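Local atomic coordinates of catechol 1,2-dioxygenase (PDB entry 1DMH), a protein that catalyses the iron(III)-dependent intradiol cleavage of catechol by dioxygen to cis,cis-muconate, a step of the beta-ketoadipate pathway. Residues Met123-Asp128 with Ala175-Arg180; Leu237-Asn242 with Phe288-Thr293. One frame throughout, in Å; residues are numbered along the deposited sequence.

Interaction 1. Residues Met123-Asp128 with Ala175-Arg180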
loop_
_atom_site.group_PDB
_atom_site.type_symbol
_atom_site.label_atom_id
_atom_site.label_comp_id
_atom_site.label_asym_id
_atom_site.label_seq_id
_atom_site.Cartn_x
_atom_site.Cartn_y
_atom_site.Cartn_z
ATOM N N MET A 123 19.964 25.117 -17.495
ATOM C CA MET A 123 18.950 24.466 -16.664
ATOM C C MET A 123 18.914 24.796 -15.188
ATOM O O MET A 123 17.882 24.624 -14.537
ATOM C CB MET A 123 19.103 22.952 -16.760
ATOM C CG MET A 123 19.133 22.426 -18.157
ATOM S SD MET A 123 19.225 20.619 -18.130
ATOM C CE MET A 123 17.736 20.186 -17.205
ATOM N N ASP A 124 20.040 25.227 -14.646
ATOM C CA ASP A 124 20.106 25.493 -13.222
ATOM C C ASP A 124 20.109 26.982 -12.919
ATOM O O ASP A 124 20.437 27.800 -13.781
ATOM C CB ASP A 124 21.368 24.870 -12.649
ATOM C CG ASP A 124 22.615 25.633 -13.057
ATOM O OD1 ASP A 124 22.908 25.707 -14.273
ATOM O OD2 ASP A 124 23.287 26.175 -12.160
ATOM N N ASP A 125 19.752 27.311 -11.677
ATOM C CA ASP A 125 19.696 28.697 -11.220
ATOM C C ASP A 125 20.933 29.076 -10.424
ATOM O O ASP A 125 20.912 30.076 -9.711
ATOM C CB ASP A 125 18.463 28.928 -10.338
ATOM C CG ASP A 125 18.497 28.114 -9.053
ATOM O OD1 ASP A 125 19.525 27.462 -8.766
ATOM O OD2 ASP A 125 17.488 28.134 -8.312
ATOM N N GLY A 126 21.995 28.278 -10.525
ATOM C CA GLY A 126 23.216 28.564 -9.791
ATOM C C GLY A 126 23.062 28.618 -8.276
ATOM O O GLY A 126 23.917 29.161 -7.578
ATOM N N SER A 127 21.981 28.047 -7.758
ATOM C CA SER A 127 21.744 28.040 -6.323
ATOM C C SER A 127 22.528 26.953 -5.590
ATOM O O SER A 127 22.535 26.925 -4.360
ATOM C CB SER A 127 20.260 27.839 -6.036
ATOM O OG SER A 127 19.817 26.596 -6.552
ATOM N N ASP A 128 23.174 26.048 -6.321
ATOM C CA ASP A 128 23.919 24.986 -5.660
ATOM C C ASP A 128 25.356 25.453 -5.436
ATOM O O ASP A 128 26.133 25.594 -6.379
ATOM C CB ASP A 128 23.911 23.693 -6.495
ATOM C CG ASP A 128 24.335 22.472 -5.678
ATOM O OD1 ASP A 128 25.294 22.583 -4.884
ATOM O OD2 ASP A 128 23.726 21.394 -5.832
ATOM N N ALA A 175 11.145 26.938 -9.012
ATOM C CA ALA A 175 10.305 25.987 -9.733
ATOM C C ALA A 175 11.058 25.598 -10.997
ATOM O O ALA A 175 11.737 26.431 -11.595
ATOM C CB ALA A 175 8.954 26.624 -10.091
ATOM N N PHE A 176 10.942 24.329 -11.383
ATOM C CA PHE A 176 11.604 23.780 -12.573
ATOM C C PHE A 176 13.136 23.912 -12.629
ATOM O O PHE A 176 13.727 23.846 -13.708
ATOM C CB PHE A 176 10.996 24.358 -13.858
ATOM C CG PHE A 176 9.533 24.091 -13.999
ATOM C CD1 PHE A 176 9.078 22.825 -14.345
ATOM C CD2 PHE A 176 8.598 25.088 -13.714
ATOM C CE1 PHE A 176 7.702 22.549 -14.398
ATOM C CE2 PHE A 176 7.220 24.828 -13.766
ATOM C CZ PHE A 176 6.772 23.559 -14.107
ATOM N N ASN A 177 13.773 24.096 -11.473
ATOM C CA ASN A 177 15.222 24.182 -11.437
ATOM C C ASN A 177 15.710 22.816 -11.951
ATOM O O ASN A 177 15.200 21.772 -11.517
ATOM C CB ASN A 177 15.721 24.391 -10.005
ATOM C CG ASN A 177 17.216 24.683 -9.942
ATOM O OD1 ASN A 177 17.887 24.330 -8.964
ATOM N ND2 ASN A 177 17.737 25.347 -10.961
ATOM N N MET A 178 16.669 22.845 -12.883
ATOM C CA MET A 178 17.267 21.658 -13.508
ATOM C C MET A 178 16.253 20.790 -14.268
ATOM O O MET A 178 16.379 19.567 -14.324
ATOM C CB MET A 178 18.005 20.842 -12.443
ATOM C CG MET A 178 19.129 21.657 -11.734
ATOM S SD MET A 178 19.898 20.754 -10.362
ATOM C CE MET A 178 18.426 20.432 -9.357
ATOM N N ARG A 179 15.251 21.442 -14.862
ATOM C CA ARG A 179 14.218 20.770 -15.645
ATOM C C ARG A 179 13.924 21.671 -16.861
ATOM O O ARG A 179 13.464 22.799 -16.688
ATOM C CB ARG A 179 12.921 20.605 -14.826
ATOM C CG ARG A 179 12.994 19.702 -13.591
ATOM C CD ARG A 179 11.674 19.771 -12.798
ATOM N NE ARG A 179 11.676 18.967 -11.572
ATOM C CZ ARG A 179 11.594 17.635 -11.541
ATOM N NH1 ARG A 179 11.499 16.942 -12.678
ATOM N NH2 ARG A 179 11.580 17.000 -10.369
ATOM N N ARG A 180 14.174 21.186 -18.076
ATOM C CA ARG A 180 13.905 21.979 -19.275
ATOM C C ARG A 180 13.446 21.120 -20.447
ATOM O O ARG A 180 13.683 19.905 -20.478
ATOM C CB ARG A 180 15.164 22.726 -19.732
ATOM C CG ARG A 180 15.666 23.850 -18.840
ATOM C CD ARG A 180 14.701 25.034 -18.774
ATOM N NE ARG A 180 15.285 26.107 -17.980
ATOM C CZ ARG A 180 15.292 26.166 -16.650
ATOM N NH1 ARG A 180 14.681 25.239 -15.921
ATOM N NH2 ARG A 180 15.870 27.201 -16.043
#
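The Met-123 side chain packs on the backbone of Met-178, and a backbone hydrogen bond joins them. Met-178 N gives its hydrogen to Met-123 O over 2.7 Å. The donor stands above the carbonyl plane, and the N-H...O angle of 143° is bent. Met-178 is third in a type II beta turn from Phe-176 to Arg-179, so the loop 123-128 is bonded to the turn itself.

The packing is tight around Met-123. Its chain bends at the last torsion (chi3 59°), which brings CE to the turn backbone, 3.2 Å from Met-178 O. Alongside, Met-123 CG lies 3.8 Å from Arg-180 CG, and the two side chains run past each other in opposite directions. The Arg-180 guanidinium lies with one face over Met-123 CA and O. NH1 donates to Arg-179 O at 2.8 Å, nearly in the guanidinium plane, and more weakly to Phe-176 O. Asp-124 CB touches Met-178 CG at 4.0 Å. The buried Asn-177 amide lies against the backbone of Asp-124 and Asp-125.

Toward Ser-127 the contact thins out and reaches solvent. The Asp-125 and Asn-177 side chains cross at about a right angle, their carboxylate and amide planes 33° apart. Exposed Gly-126 closes an Asx turn, its N meeting OD2 of the buried Asp-124 carboxylate from above the plane at 3.0 Å. That carboxylate also forms a salt bridge with Arg-122.

Within the dioxygenase domain, the contact ties a type II turn leading into strand 179-183 to the loop after strand 120-122. Arg-179 of the turn bonds to Ser-165 O and Leu-109 O. Met-123 rests on Ile-155 and His-157 of strand 152-157 and on Val-192 and Thr-194 of strand 189-195.

Interaction 2. Residues Leu237-Asn242 with Phe288-Thr293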
loop_
_atom_site.group_PDB
_atom_site.type_symbol
_atom_site.label_atom_id
_atom_site.label_comp_id
_atom_site.label_asym_id
_atom_site.label_seq_id
_atom_site.Cartn_x
_atom_site.Cartn_y
_atom_site.Cartn_z
ATOM N N LEU A 237 10.612 8.269 -26.502
ATOM C CA LEU A 237 11.728 7.555 -25.878
ATOM C C LEU A 237 11.871 7.984 -24.427
ATOM O O LEU A 237 11.864 9.171 -24.127
ATOM C CB LEU A 237 13.058 7.894 -26.593
ATOM C CG LEU A 237 14.308 6.990 -26.615
ATOM C CD1 LEU A 237 15.499 7.891 -26.704
ATOM C CD2 LEU A 237 14.371 6.037 -25.466
ATOM N N THR A 238 11.995 7.020 -23.525
ATOM C CA THR A 238 12.230 7.316 -22.119
ATOM C C THR A 238 13.563 6.648 -21.808
ATOM O O THR A 238 13.718 5.449 -22.038
ATOM C CB THR A 238 11.155 6.703 -21.185
ATOM O OG1 THR A 238 9.894 7.318 -21.464
ATOM C CG2 THR A 238 11.522 6.911 -19.687
ATOM N N THR A 239 14.538 7.401 -21.306
ATOM C CA THR A 239 15.810 6.782 -21.006
ATOM C C THR A 239 16.584 7.673 -20.034
ATOM O O THR A 239 16.044 8.636 -19.494
ATOM C CB THR A 239 16.632 6.528 -22.334
ATOM O OG1 THR A 239 17.752 5.687 -22.045
ATOM C CG2 THR A 239 17.158 7.831 -22.925
ATOM N N GLN A 240 17.836 7.333 -19.769
ATOM C CA GLN A 240 18.623 8.183 -18.883
ATOM C C GLN A 240 20.079 7.863 -19.149
ATOM O O GLN A 240 20.381 6.861 -19.809
ATOM C CB GLN A 240 18.319 7.881 -17.421
ATOM C CG GLN A 240 19.133 6.728 -16.915
ATOM C CD GLN A 240 18.913 6.383 -15.448
ATOM O OE1 GLN A 240 19.738 5.654 -14.857
ATOM N NE2 GLN A 240 17.817 6.866 -14.857
ATOM N N ILE A 241 20.976 8.727 -18.692
ATOM C CA ILE A 241 22.397 8.425 -18.830
ATOM C C ILE A 241 23.011 8.435 -17.447
ATOM O O ILE A 241 22.560 9.158 -16.565
ATOM C CB ILE A 241 23.158 9.395 -19.771
ATOM C CG1 ILE A 241 22.940 10.853 -19.372
ATOM C CG2 ILE A 241 22.743 9.103 -21.199
ATOM C CD1 ILE A 241 23.658 11.867 -20.276
ATOM N N ASN A 242 24.006 7.575 -17.277
ATOM C CA ASN A 242 24.738 7.401 -16.033
ATOM C C ASN A 242 26.091 8.056 -16.159
ATOM O O ASN A 242 26.765 7.898 -17.180
ATOM C CB ASN A 242 24.967 5.915 -15.774
ATOM C CG ASN A 242 23.754 5.241 -15.303
ATOM O OD1 ASN A 242 23.384 5.398 -14.147
ATOM N ND2 ASN A 242 23.076 4.507 -16.192
ATOM N N PHE A 288 25.849 13.175 -25.721
ATOM C CA PHE A 288 25.007 11.984 -25.764
ATOM C C PHE A 288 23.985 12.156 -26.867
ATOM O O PHE A 288 23.156 13.063 -26.812
ATOM C CB PHE A 288 24.283 11.742 -24.435
ATOM C CG PHE A 288 23.531 10.434 -24.398
ATOM C CD1 PHE A 288 24.209 9.223 -24.559
ATOM C CD2 PHE A 288 22.147 10.404 -24.261
ATOM C CE1 PHE A 288 23.521 8.000 -24.591
ATOM C CE2 PHE A 288 21.458 9.188 -24.291
ATOM C CZ PHE A 288 22.159 7.986 -24.458
ATOM N N ASP A 289 24.083 11.308 -27.890
ATOM C CA ASP A 289 23.146 11.340 -29.018
ATOM C C ASP A 289 22.086 10.292 -28.768
ATOM O O ASP A 289 22.365 9.242 -28.168
ATOM C CB ASP A 289 23.808 10.978 -30.351
ATOM C CG ASP A 289 24.948 11.885 -30.711
ATOM O OD1 ASP A 289 24.935 13.071 -30.329
ATOM O OD2 ASP A 289 25.844 11.407 -31.415
ATOM N N LEU A 290 20.878 10.573 -29.242
ATOM C CA LEU A 290 19.772 9.638 -29.093
ATOM C C LEU A 290 19.177 9.344 -30.454
ATOM O O LEU A 290 19.032 10.244 -31.275
ATOM C CB LEU A 290 18.685 10.210 -28.181
ATOM C CG LEU A 290 19.178 10.477 -26.760
ATOM C CD1 LEU A 290 19.754 11.877 -26.745
ATOM C CD2 LEU A 290 18.050 10.355 -25.725
ATOM N N LYS A 291 18.846 8.076 -30.687
ATOM C CA LYS A 291 18.245 7.654 -31.952
ATOM C C LYS A 291 16.855 7.117 -31.631
ATOM O O LYS A 291 16.689 6.272 -30.734
ATOM C CB LYS A 291 19.095 6.575 -32.636
ATOM C CG LYS A 291 18.565 6.165 -34.024
ATOM C CD LYS A 291 19.515 5.157 -34.692
ATOM C CE LYS A 291 18.951 4.557 -35.983
ATOM N NZ LYS A 291 18.756 5.584 -37.026
ATOM N N LEU A 292 15.867 7.620 -32.366
ATOM C CA LEU A 292 14.466 7.256 -32.159
ATOM C C LEU A 292 13.930 6.123 -33.057
ATOM O O LEU A 292 14.517 5.791 -34.086
ATOM C CB LEU A 292 13.594 8.503 -32.343
ATOM C CG LEU A 292 13.852 9.747 -31.489
ATOM C CD1 LEU A 292 12.789 10.769 -31.823
ATOM C CD2 LEU A 292 13.799 9.416 -29.999
ATOM N N THR A 293 12.819 5.524 -32.643
ATOM C CA THR A 293 12.195 4.469 -33.427
ATOM C C THR A 293 10.857 4.992 -33.972
ATOM O O THR A 293 10.217 5.881 -33.386
ATOM C CB THR A 293 11.960 3.190 -32.586
ATOM O OG1 THR A 293 11.142 3.505 -31.458
ATOM C CG2 THR A 293 13.275 2.629 -32.077
#
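The Phe-288 ring takes Ile-241 CG2 over one face. The methyl lies over the ring centre in a CH-pi arrangement, though the exact spacing is doubtful. The ring is carried there by CG standing anti to the backbone N (chi1 -173°), and the two side chains slide past each other in opposite directions. Val-263 of strand 262-268 touches both residues.

Further along, aliphatic branches take over. Leu-290 CD2 reaches between two residues of the facing strand, 3.7 Å from Leu-237 CD1 and 3.9 Å from Thr-239 CG2. Leu-292 CD2 comes against Leu-237 CB at 3.8 Å. Thr-239 thus turns its methyl to the contact, while its OG1 is hydrogen-bonded to Pro-102 O.

The segments run nearly antiparallel, 163° apart end to end, but they are not paired strands. Strand 262-268 lies between 237-243 and 283-291 in the curled mixed sheet of the intradiol dioxygenase domain, and the two segments meet through side chains alone. All six touching residues are buried. The meeting groups are methyls, methylenes and a phenyl ring, so the contact rests on apolar side chains.

Interactions 1 and 2 reach the same curled mixed sheet of the intradiol dioxygenase domain, but they do not touch. Their centres are 21 Å apart and their nearest atoms about 10 Å. Both approach the active site. In interaction 1 Arg-179 points away from loop 123-128, its side chain about 4 Å from that of the iron ligand Tyr-164 and about 8 Å from the iron and from 4-methylcatechol. In interaction 2 the Ile-241 side chain is about 6 Å from that of His-224, another iron ligand, and about 11 Å from the metal. Ile-225, a catechol-binding residue, lies near both, about 6 Å from Met-123 and 4 Å from Ile-241 between side chains.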